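Local structure of putative alpha-L-fucosidase (Bacteroides thetaiotaomicron, 3EYP) at residues S226-D231 against K237-G242; S11-E16 against F203-W208. The protein probably hydrolyses alpha-L-fucosyl linkages, as a putative lipoprotein member of glycosyl hydrolase family 29. All coordinates share one frame; numbering follows the deposited sequence.

Contact 1. Residues S226-D231 against K237-G242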
ATOM      1  N   SER A 226      -0.380  -3.928 -19.032  1.00 45.66           N
ATOM      2  CA  SER A 226       0.798  -4.552 -18.419  1.00 47.65           C
ATOM      3  C   SER A 226       2.095  -4.005 -18.982  1.00 47.68           C
ATOM      4  O   SER A 226       3.162  -4.121 -18.356  1.00 48.98           O
ATOM      5  CB  SER A 226       0.758  -6.062 -18.527  1.00 47.85           C
ATOM      6  OG  SER A 226       1.041  -6.442 -19.833  1.00 50.51           O
ATOM      7  N   VAL A 227       1.988  -3.371 -20.140  1.00 47.38           N
ATOM      8  CA  VAL A 227       3.169  -2.736 -20.800  1.00 46.52           C
ATOM      9  C   VAL A 227       3.688  -1.546 -20.002  1.00 45.64           C
ATOM     10  O   VAL A 227       4.892  -1.205 -20.035  1.00 44.80           O
ATOM     11  CB  VAL A 227       2.882  -2.383 -22.289  1.00 47.44           C
ATOM     12  CG1 VAL A 227       1.937  -1.169 -22.407  1.00 47.77           C
ATOM     13  CG2 VAL A 227       4.184  -2.166 -23.065  1.00 48.02           C
ATOM     14  N   ALA A 228       2.802  -0.978 -19.200  1.00 42.90           N
ATOM     15  CA  ALA A 228       3.188   0.166 -18.389  1.00 42.93           C
ATOM     16  C   ALA A 228       4.185  -0.289 -17.354  1.00 43.50           C
ATOM     17  O   ALA A 228       5.100   0.414 -17.040  1.00 43.17           O
ATOM     18  CB  ALA A 228       1.993   0.862 -17.719  1.00 42.65           C
ATOM     19  N   ILE A 229       3.970  -1.477 -16.801  1.00 43.09           N
ATOM     20  CA  ILE A 229       4.872  -1.992 -15.800  1.00 43.67           C
ATOM     21  C   ILE A 229       6.216  -2.265 -16.458  1.00 43.97           C
ATOM     22  O   ILE A 229       7.287  -1.892 -15.958  1.00 44.46           O
ATOM     23  CB  ILE A 229       4.296  -3.253 -15.111  1.00 42.99           C
ATOM     24  CG1 ILE A 229       3.075  -2.806 -14.292  1.00 44.40           C
ATOM     25  CG2 ILE A 229       5.413  -3.974 -14.270  1.00 43.94           C
ATOM     26  CD1 ILE A 229       2.148  -3.923 -13.804  1.00 45.39           C
ATOM     27  N   ARG A 230       6.108  -2.881 -17.616  1.00 45.19           N
ATOM     28  CA  ARG A 230       7.275  -3.334 -18.374  1.00 46.43           C
ATOM     29  C   ARG A 230       8.177  -2.159 -18.720  1.00 47.57           C
ATOM     30  O   ARG A 230       9.356  -2.173 -18.433  1.00 47.45           O
ATOM     31  CB  ARG A 230       6.895  -4.079 -19.650  1.00 45.48           C
ATOM     32  CG  ARG A 230       8.092  -4.835 -20.264  1.00 45.85           C
ATOM     33  CD  ARG A 230       7.740  -5.309 -21.612  1.00 47.07           C
ATOM     34  NE  ARG A 230       7.656  -4.192 -22.563  1.00 48.92           N
ATOM     35  CZ  ARG A 230       7.152  -4.310 -23.787  1.00 53.02           C
ATOM     36  NH1 ARG A 230       7.104  -3.272 -24.589  1.00 50.35           N
ATOM     37  NH2 ARG A 230       6.716  -5.499 -24.203  1.00 55.46           N
ATOM     38  N   ASP A 231       7.572  -1.167 -19.341  1.00 48.50           N
ATOM     39  CA  ASP A 231       8.256   0.061 -19.787  1.00 49.83           C
ATOM     40  C   ASP A 231       8.101   1.228 -18.816  1.00 50.36           C
ATOM     41  O   ASP A 231       7.867   2.375 -19.163  1.00 52.31           O
ATOM     42  CB  ASP A 231       7.758   0.449 -21.182  1.00 49.11           C
ATOM     43  CG  ASP A 231       8.062  -0.619 -22.233  1.00 51.24           C
ATOM     44  OD1 ASP A 231       8.907  -1.504 -22.019  1.00 47.27           O
ATOM     45  OD2 ASP A 231       7.417  -0.595 -23.299  1.00 53.59           O
ATOM     46  N   LYS A 237       2.069   8.007 -16.347  1.00 43.89           N
ATOM     47  CA  LYS A 237       0.629   8.145 -16.154  1.00 44.18           C
ATOM     48  C   LYS A 237      -0.029   6.790 -16.032  1.00 42.12           C
ATOM     49  O   LYS A 237      -0.841   6.547 -15.167  1.00 42.08           O
ATOM     50  CB  LYS A 237      -0.006   8.928 -17.277  1.00 46.45           C
ATOM     51  CG  LYS A 237      -1.485   9.060 -17.117  1.00 50.02           C
ATOM     52  CD  LYS A 237      -2.105   9.569 -18.423  1.00 54.71           C
ATOM     53  CE  LYS A 237      -2.405  11.023 -18.385  1.00 58.51           C
ATOM     54  NZ  LYS A 237      -3.330  11.336 -19.576  1.00 60.97           N
ATOM     55  N   GLY A 238       0.384   5.893 -16.895  1.00 41.83           N
ATOM     56  CA  GLY A 238      -0.101   4.516 -16.889  1.00 41.83           C
ATOM     57  C   GLY A 238       0.100   3.818 -15.555  1.00 41.82           C
ATOM     58  O   GLY A 238      -0.669   2.938 -15.160  1.00 41.64           O
ATOM     59  N   LEU A 239       1.164   4.207 -14.861  1.00 41.52           N
ATOM     60  CA  LEU A 239       1.445   3.612 -13.568  1.00 40.74           C
ATOM     61  C   LEU A 239       0.743   4.367 -12.479  1.00 40.37           C
ATOM     62  O   LEU A 239       0.186   3.789 -11.568  1.00 41.09           O
ATOM     63  CB  LEU A 239       2.955   3.542 -13.304  1.00 41.35           C
ATOM     64  CG  LEU A 239       3.822   2.568 -14.125  1.00 41.42           C
ATOM     65  CD1 LEU A 239       5.280   2.648 -13.701  1.00 44.72           C
ATOM     66  CD2 LEU A 239       3.320   1.153 -13.948  1.00 42.59           C
ATOM     67  N   ASN A 240       0.831   5.678 -12.539  1.00 40.11           N
ATOM     68  CA  ASN A 240       0.360   6.537 -11.455  1.00 41.49           C
ATOM     69  C   ASN A 240      -1.203   6.614 -11.417  1.00 41.44           C
ATOM     70  O   ASN A 240      -1.805   6.645 -10.370  1.00 41.73           O
ATOM     71  CB  ASN A 240       0.974   7.943 -11.584  1.00 41.50           C
ATOM     72  CG  ASN A 240       0.678   8.841 -10.429  1.00 42.59           C
ATOM     73  OD1 ASN A 240      -0.079   9.819 -10.590  1.00 39.86           O
ATOM     74  ND2 ASN A 240       1.316   8.570  -9.232  1.00 40.09           N
ATOM     75  N   GLU A 241      -1.801   6.699 -12.596  1.00 43.05           N
ATOM     76  CA  GLU A 241      -3.280   6.791 -12.765  1.00 42.77           C
ATOM     77  C   GLU A 241      -3.941   5.497 -13.146  1.00 41.69           C
ATOM     78  O   GLU A 241      -5.129   5.283 -12.924  1.00 41.27           O
ATOM     79  CB  GLU A 241      -3.642   7.882 -13.773  1.00 43.87           C
ATOM     80  CG  GLU A 241      -3.257   9.264 -13.204  1.00 46.37           C
ATOM     81  CD  GLU A 241      -3.619  10.480 -14.049  1.00 48.77           C
ATOM     82  OE1 GLU A 241      -4.425  10.327 -14.988  1.00 48.55           O
ATOM     83  OE2 GLU A 241      -3.074  11.580 -13.750  1.00 49.02           O
ATOM     84  N   GLY A 242      -3.176   4.677 -13.831  1.00 40.42           N
ATOM     85  CA  GLY A 242      -3.660   3.464 -14.357  1.00 40.49           C
ATOM     86  C   GLY A 242      -4.533   3.840 -15.551  1.00 40.08           C
ATOM     87  O   GLY A 242      -4.470   4.952 -16.034  1.00 38.30           O
TER
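L239 of the short helix 236-240 lays its branched end on A228 and I229 of helix 226-230, a close helix-helix packing within the alpha-L-fucosidase domain, whose family belongs to the TIM-barrel clan. Followed outward, the leucine starts with CB against the backbone O of W208. Its CG stands anti to its own carbonyl carbon (chi1 -70°), a turn that brings the fork across to the neighbouring helix. There L239 CG lies 3.8 Å from A228 O, and CD1 is also near that oxygen. L239 CD2 also touches the methyl CB of A228 and CG1 of I229, at 4.0 Å from each, and the I229 and L239 side chains cross at about a right angle. No hydrogen bond joins the two segments; leucine suits the place because its forked end packs a methyl against both A228 CB and I229 CG1. Small residues suit the point of nearest backbone approach, where A228 CA and G238 CA are 5.7 Å apart: a side-chain carbon on G238 would probably crowd A228 CB. The closest approach of all is made by the leucine fork, whose L239 CD2 comes to 3.6 Å from A228 O.

Contact 2. Residues S11-E16 against F203-W208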
ATOM      1  N   SER A  11      -8.196 -10.525  -7.585  1.00 42.10           N
ATOM      2  CA  SER A  11      -8.011 -11.885  -7.044  1.00 41.67           C
ATOM      3  C   SER A  11      -8.154 -11.911  -5.534  1.00 40.44           C
ATOM      4  O   SER A  11      -8.241 -10.891  -4.866  1.00 41.83           O
ATOM      5  CB  SER A  11      -6.649 -12.429  -7.400  1.00 42.27           C
ATOM      6  OG  SER A  11      -5.638 -11.699  -6.746  1.00 41.15           O
ATOM      7  N   ALA A  12      -8.185 -13.117  -4.986  1.00 41.03           N
ATOM      8  CA  ALA A  12      -8.298 -13.263  -3.519  1.00 40.63           C
ATOM      9  C   ALA A  12      -7.105 -12.545  -2.826  1.00 41.03           C
ATOM     10  O   ALA A  12      -7.248 -11.866  -1.808  1.00 39.43           O
ATOM     11  CB  ALA A  12      -8.366 -14.768  -3.095  1.00 41.79           C
ATOM     12  N   ARG A  13      -5.937 -12.694  -3.438  1.00 41.56           N
ATOM     13  CA  ARG A  13      -4.673 -12.048  -2.954  1.00 41.86           C
ATOM     14  C   ARG A  13      -4.771 -10.538  -2.966  1.00 40.38           C
ATOM     15  O   ARG A  13      -4.352  -9.851  -2.070  1.00 40.84           O
ATOM     16  CB  ARG A  13      -3.450 -12.474  -3.795  1.00 43.04           C
ATOM     17  CG  ARG A  13      -2.933 -13.827  -3.311  1.00 47.80           C
ATOM     18  CD  ARG A  13      -1.550 -14.220  -3.909  1.00 48.91           C
ATOM     19  NE  ARG A  13      -1.472 -14.055  -5.325  1.00 49.82           N
ATOM     20  CZ  ARG A  13      -1.849 -14.971  -6.197  1.00 51.51           C
ATOM     21  NH1 ARG A  13      -2.284 -16.135  -5.798  1.00 53.33           N
ATOM     22  NH2 ARG A  13      -1.763 -14.720  -7.476  1.00 51.18           N
ATOM     23  N   GLN A  14      -5.327 -10.043  -4.045  1.00 40.29           N
ATOM     24  CA  GLN A  14      -5.454  -8.623  -4.234  1.00 38.98           C
ATOM     25  C   GLN A  14      -6.460  -8.058  -3.257  1.00 38.50           C
ATOM     26  O   GLN A  14      -6.288  -7.013  -2.738  1.00 39.10           O
ATOM     27  CB  GLN A  14      -5.743  -8.250  -5.685  1.00 39.11           C
ATOM     28  CG  GLN A  14      -4.573  -8.583  -6.613  1.00 38.38           C
ATOM     29  CD  GLN A  14      -4.945  -8.463  -8.086  1.00 40.91           C
ATOM     30  OE1 GLN A  14      -6.048  -8.849  -8.480  1.00 41.28           O
ATOM     31  NE2 GLN A  14      -4.032  -7.955  -8.915  1.00 38.89           N
ATOM     32  N   LEU A  15      -7.503  -8.800  -2.967  1.00 41.11           N
ATOM     33  CA  LEU A  15      -8.484  -8.333  -1.966  1.00 40.54           C
ATOM     34  C   LEU A  15      -7.848  -8.279  -0.562  1.00 40.58           C
ATOM     35  O   LEU A  15      -8.071  -7.379   0.221  1.00 40.05           O
ATOM     36  CB  LEU A  15      -9.706  -9.267  -1.954  1.00 40.56           C
ATOM     37  CG  LEU A  15     -10.676  -9.255  -3.125  1.00 41.21           C
ATOM     38  CD1 LEU A  15     -11.641 -10.524  -2.956  1.00 46.13           C
ATOM     39  CD2 LEU A  15     -11.434  -7.903  -3.077  1.00 40.93           C
ATOM     40  N   GLU A  16      -7.085  -9.302  -0.242  1.00 40.81           N
ATOM     41  CA  GLU A  16      -6.418  -9.388   1.085  1.00 40.18           C
ATOM     42  C   GLU A  16      -5.458  -8.190   1.269  1.00 40.29           C
ATOM     43  O   GLU A  16      -5.455  -7.490   2.286  1.00 41.24           O
ATOM     44  CB  GLU A  16      -5.701 -10.748   1.205  1.00 40.03           C
ATOM     45  CG  GLU A  16      -4.880 -10.920   2.510  1.00 41.84           C
ATOM     46  CD  GLU A  16      -3.521 -10.224   2.442  1.00 44.94           C
ATOM     47  OE1 GLU A  16      -2.830 -10.402   1.405  1.00 44.40           O
ATOM     48  OE2 GLU A  16      -3.163  -9.504   3.415  1.00 45.72           O
ATOM     49  N   PHE A 203       3.726 -11.395 -13.797  1.00 42.85           N
ATOM     50  CA  PHE A 203       3.651 -12.093 -12.544  1.00 42.81           C
ATOM     51  C   PHE A 203       3.218 -11.201 -11.379  1.00 43.60           C
ATOM     52  O   PHE A 203       2.974 -11.649 -10.260  1.00 43.93           O
ATOM     53  CB  PHE A 203       4.992 -12.751 -12.261  1.00 43.56           C
ATOM     54  CG  PHE A 203       5.536 -13.493 -13.435  1.00 43.95           C
ATOM     55  CD1 PHE A 203       4.833 -14.583 -13.948  1.00 43.41           C
ATOM     56  CD2 PHE A 203       6.731 -13.132 -14.023  1.00 41.65           C
ATOM     57  CE1 PHE A 203       5.354 -15.310 -15.015  1.00 46.53           C
ATOM     58  CE2 PHE A 203       7.232 -13.837 -15.125  1.00 44.26           C
ATOM     59  CZ  PHE A 203       6.540 -14.909 -15.617  1.00 44.00           C
ATOM     60  N   ALA A 204       3.177  -9.921 -11.649  1.00 42.37           N
ATOM     61  CA  ALA A 204       2.875  -8.938 -10.617  1.00 42.43           C
ATOM     62  C   ALA A 204       1.428  -9.059 -10.178  1.00 41.56           C
ATOM     63  O   ALA A 204       0.517  -9.192 -11.014  1.00 42.07           O
ATOM     64  CB  ALA A 204       3.132  -7.512 -11.189  1.00 42.43           C
ATOM     65  N   ASP A 205       1.232  -8.963  -8.878  1.00 40.77           N
ATOM     66  CA  ASP A 205      -0.086  -8.835  -8.254  1.00 40.66           C
ATOM     67  C   ASP A 205      -0.419  -7.364  -8.082  1.00 38.90           C
ATOM     68  O   ASP A 205      -1.580  -6.933  -8.211  1.00 38.19           O
ATOM     69  CB  ASP A 205      -0.141  -9.554  -6.916  1.00 40.44           C
ATOM     70  CG  ASP A 205      -0.057 -11.040  -7.075  1.00 43.50           C
ATOM     71  OD1 ASP A 205      -0.829 -11.626  -7.857  1.00 42.03           O
ATOM     72  OD2 ASP A 205       0.769 -11.618  -6.399  1.00 41.46           O
ATOM     73  N   VAL A 206       0.619  -6.623  -7.750  1.00 38.91           N
ATOM     74  CA  VAL A 206       0.528  -5.158  -7.552  1.00 38.50           C
ATOM     75  C   VAL A 206       1.662  -4.457  -8.264  1.00 40.11           C
ATOM     76  O   VAL A 206       2.750  -5.033  -8.494  1.00 40.82           O
ATOM     77  CB  VAL A 206       0.418  -4.796  -6.062  1.00 37.83           C
ATOM     78  CG1 VAL A 206      -0.755  -5.595  -5.406  1.00 38.17           C
ATOM     79  CG2 VAL A 206       1.755  -5.070  -5.282  1.00 37.87           C
ATOM     80  N   ARG A 207       1.409  -3.199  -8.605  1.00 39.46           N
ATOM     81  CA  ARG A 207       2.370  -2.402  -9.345  1.00 39.36           C
ATOM     82  C   ARG A 207       2.907  -1.221  -8.579  1.00 39.92           C
ATOM     83  O   ARG A 207       2.308  -0.734  -7.615  1.00 37.22           O
ATOM     84  CB  ARG A 207       1.684  -1.845 -10.627  1.00 40.37           C
ATOM     85  CG  ARG A 207       0.543  -0.817 -10.372  1.00 39.60           C
ATOM     86  CD  ARG A 207      -0.074  -0.249 -11.709  1.00 38.20           C
ATOM     87  NE  ARG A 207      -0.754   1.034 -11.521  1.00 39.49           N
ATOM     88  CZ  ARG A 207      -2.080   1.207 -11.477  1.00 40.17           C
ATOM     89  NH1 ARG A 207      -2.894   0.165 -11.467  1.00 40.41           N
ATOM     90  NH2 ARG A 207      -2.597   2.422 -11.300  1.00 36.51           N
ATOM     91  N   TRP A 208       4.001  -0.691  -9.111  1.00 39.96           N
ATOM     92  CA  TRP A 208       4.466   0.649  -8.751  1.00 40.06           C
ATOM     93  C   TRP A 208       3.604   1.768  -9.363  1.00 40.20           C
ATOM     94  O   TRP A 208       2.913   1.600 -10.346  1.00 39.23           O
ATOM     95  CB  TRP A 208       5.924   0.855  -9.164  1.00 38.96           C
ATOM     96  CG  TRP A 208       6.560   2.028  -8.524  1.00 40.82           C
ATOM     97  CD1 TRP A 208       6.440   2.434  -7.226  1.00 41.36           C
ATOM     98  CD2 TRP A 208       7.474   2.930  -9.150  1.00 40.66           C
ATOM     99  NE1 TRP A 208       7.219   3.555  -7.018  1.00 43.25           N
ATOM    100  CE2 TRP A 208       7.867   3.867  -8.184  1.00 43.38           C
ATOM    101  CE3 TRP A 208       7.994   3.033 -10.448  1.00 41.37           C
ATOM    102  CZ2 TRP A 208       8.779   4.902  -8.474  1.00 42.76           C
ATOM    103  CZ3 TRP A 208       8.898   4.039 -10.732  1.00 39.71           C
ATOM    104  CH2 TRP A 208       9.283   4.949  -9.758  1.00 42.97           C
TER
HETATM  105  O   HOH W   1      -3.525 -11.752  -8.261  1.00 47.63           O
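The guanidinium of R13 meets the carboxylate of D205 at its edge, with the two planes 53° apart; beside this ion pair, the amide of Q14 also turns its edge to D205, giving N-H to the backbone O. The helix 12-20 begins here with a capping box: S11 OG accepts from Q14 N, and Q14 OE1 accepts from S11 N in the carbonyl plane, on a lone pair. In the salt bridge, R13 NH2 lies 3.3 Å from D205 OD1, on its syn side but tilted 22° out of the carboxylate plane, whereas the bond from R13 NE to D205 OD2 is weak at 3.5 Å. The arginine chain bends at chi3 (-48°) in bringing this edge to the acid. D205 OD2 has a stronger partner in I194 N of strand 193-195, so an aspartate suits the place by joining helix and strand at once. Glutamine suits the helix start because one flat amide can accept and donate. Q14 NE2 gives a nearly straight bond of 2.7 Å to D205 O, and a second bond goes to Y249 O. With an alanine at Q14, both carbonyl oxygens would probably lose this donor and S11 N its capping acceptor. A water extends the link from the cap residue, lying 2.6 Å from S11 OG and donating to D205 OD1 at 2.7 Å.

Contact 2 joins the start of helix 12-20 to the loop between strands 193-195 and 223-224, and closes before contact 1 opens between helices 226-230 and 236-240. Their centres lie about 15 Å apart within the same alpha-L-fucosidase domain. The 203-208 segment bridges them: D205 faces helix 12-20, while the side chain of R207 goes to contact 1, where R207 NE probably bonds L239 O at 2.9 Å and CB packs on I229 CD1. R207 also bonds the carbonyl oxygens of W221 and I250. A segment near the N-terminus and the two later helices are thus tied to one loop following strand 193-195 of the parallel sheet.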